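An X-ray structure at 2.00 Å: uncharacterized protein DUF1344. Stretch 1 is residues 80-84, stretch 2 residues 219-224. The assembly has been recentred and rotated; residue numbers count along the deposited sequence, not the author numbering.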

# COMPACT_ATOMS: atom_id res chain seq x y z
N ASN A 80 16.83 10.09 -2.51
CA ASN A 80 16.63 11.55 -2.51
C ASN A 80 15.63 12.02 -1.44
O ASN A 80 15.77 13.09 -0.91
N ASP A 81 14.66 11.19 -1.11
CA ASP A 81 13.56 11.56 -0.23
C ASP A 81 12.66 10.37 -0.08
O ASP A 81 12.70 9.44 -0.92
N TYR A 82 11.85 10.37 0.97
CA TYR A 82 10.77 9.42 1.07
C TYR A 82 9.78 9.84 2.14
O TYR A 82 10.02 10.78 2.90
N THR A 83 8.66 9.14 2.19
CA THR A 83 7.75 9.25 3.32
C THR A 83 7.37 7.86 3.79
O THR A 83 7.37 6.92 2.99
N LEU A 84 7.12 7.71 5.08
CA LEU A 84 6.72 6.42 5.62
C LEU A 84 5.29 6.11 5.23
O LEU A 84 4.41 6.96 5.28
N ASP A 219 3.40 14.08 -5.88
CA ASP A 219 2.62 13.02 -5.24
C ASP A 219 3.24 12.70 -3.89
O ASP A 219 2.53 12.55 -2.89
N LEU A 220 4.56 12.62 -3.86
CA LEU A 220 5.28 12.39 -2.61
C LEU A 220 5.22 13.63 -1.69
O LEU A 220 4.93 13.50 -0.50
N ALA A 221 5.50 14.82 -2.24
CA ALA A 221 5.43 16.07 -1.45
C ALA A 221 4.08 16.24 -0.74
O ALA A 221 4.03 16.49 0.47
N GLU A 222 2.99 16.07 -1.49
CA GLU A 222 1.65 16.12 -0.91
C GLU A 222 1.43 15.25 0.35
O GLU A 222 0.54 15.55 1.13
N LEU A 223 2.19 14.16 0.51
CA LEU A 223 1.93 13.21 1.62
C LEU A 223 2.70 13.49 2.91
O LEU A 223 2.51 12.78 3.90
N LYS A 224 3.58 14.48 2.90
CA LYS A 224 4.30 14.88 4.12
C LYS A 224 3.47 15.87 4.91
O LYS A 224 3.23 16.99 4.48
OXT LYS A 224 2.98 15.57 5.98

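Stretch 2 is the C-terminal end of the chain, and it packs against one side of the strand formed by stretch 1. The contact is small, burying 280 Å² with both sides summed. On the strand, Asp 81 and Thr 83 point their CA-to-CB bonds toward stretch 2, while Tyr 82 between them points away. This is the usual alternation of an extended strand.

Asp 219 lies in the helix and does not reach the strand. Its chi1 is m, and both carboxylate oxygens are hydrogen-bonded elsewhere in the structure.

Leu 220 is the buried apolar residue of the contact. It points toward the strand with chi1 t and chi2 p. CD1 of Leu 220 reaches Thr 83, CD2 of Leu 220 reaches Asp 81, and both lie near the backbone of Tyr 82. CD1 of Leu 220 lies 3.5 Å from CG2 of Thr 83 and 4.0 Å from the backbone C of Tyr 82. CD2 of Leu 220 lies 3.9 Å from OD2 of Asp 81. The leucine thus spans the strand from Asp 81 to Thr 83.

Ala 221 points away and makes no contact with the strand. It opens a type I beta turn that closes at Lys 224, where the backbone N of Lys 224 donates to O of Ala 221 at 3.2 Å. Glu 222, with chi1 m and chi2 t, sits within this turn, and its side chain is out of reach of the strand.

Leu 223 points toward the strand with chi1 m and chi2 t, but its contact is modest. CB of Leu 223 is 4.2 Å from CG2 of Thr 83, whose chi1 is t. The Thr 83 methyl therefore meets both Leu 220 and Leu 223. OG1 of Thr 83 is 4.1 Å from O of Leu 223, too far for a hydrogen bond.

Lys 224 is the last residue and carries the terminal carboxylate. Its CA-to-CB bond points sideways, but the end of the side chain comes nearer to the strand. The rotamer is m, t, t, m from chi1 to chi4. NZ of Lys 224 forms a salt bridge with OD1 of Asp 81 at 3.4 Å. CE of Lys 224 is also close to this oxygen, 3.3 Å from OD1 of Asp 81. NZ of Lys 224 makes a weak hydrogen bond to the backbone O of Tyr 82, also at 3.4 Å. Asp 81 has chi1 t, and its OD1 additionally accepts a weak hydrogen bond from the backbone N of Tyr 82 at 2.8 Å. Lysine and aspartate thus form a polar flank, more exposed than the buried Leu 220.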

# COMPACT_ATOMS: atom_id res chain seq x y z
CB ASN A 80 16.13 12.05 -3.89
CG ASN A 80 17.08 11.69 -5.04
OD1 ASN A 80 18.29 11.89 -4.95
ND2 ASN A 80 16.51 11.18 -6.13
CB ASP A 81 12.73 12.70 -0.84
CG ASP A 81 11.89 13.44 0.16
OD1 ASP A 81 11.92 13.14 1.36
OD2 ASP A 81 11.16 14.34 -0.28
CB TYR A 82 11.30 8.02 1.36
CG TYR A 82 11.96 7.89 2.71
CD1 TYR A 82 13.28 8.23 2.88
CD2 TYR A 82 11.26 7.44 3.82
CE1 TYR A 82 13.87 8.13 4.10
CE2 TYR A 82 11.86 7.34 5.04
CZ TYR A 82 13.17 7.69 5.17
OH TYR A 82 13.81 7.57 6.36
CB THR A 83 6.51 10.10 3.00
OG1 THR A 83 5.79 10.35 4.22
CG2 THR A 83 5.58 9.39 1.98
CB LEU A 84 6.83 6.38 7.14
CG LEU A 84 8.26 6.28 7.67
CD1 LEU A 84 8.25 6.39 9.21
CD2 LEU A 84 8.93 4.99 7.19
CB ASP A 219 2.56 11.73 -6.09
CG ASP A 219 1.75 11.91 -7.37
OD1 ASP A 219 0.68 12.56 -7.32
OD2 ASP A 219 2.18 11.39 -8.41
CB LEU A 220 6.72 12.00 -2.90
CG LEU A 220 7.68 11.97 -1.71
CD1 LEU A 220 7.20 11.01 -0.64
CD2 LEU A 220 9.07 11.57 -2.16
CB ALA A 221 5.74 17.32 -2.32
CB GLU A 222 0.61 15.70 -1.94
CG GLU A 222 0.28 16.73 -3.00
CD GLU A 222 -0.57 16.15 -4.14
OE1 GLU A 222 -1.15 15.03 -3.97
OE2 GLU A 222 -0.66 16.83 -5.20
CB LEU A 223 2.23 11.77 1.19
CG LEU A 223 1.28 11.01 0.28
CD1 LEU A 223 1.95 9.68 -0.11
CD2 LEU A 223 -0.05 10.74 0.95
CB LYS A 224 5.65 15.50 3.76
CG LYS A 224 6.64 14.49 3.16
CD LYS A 224 7.81 15.18 2.47
CE LYS A 224 9.03 14.28 2.40
NZ LYS A 224 9.63 14.05 3.75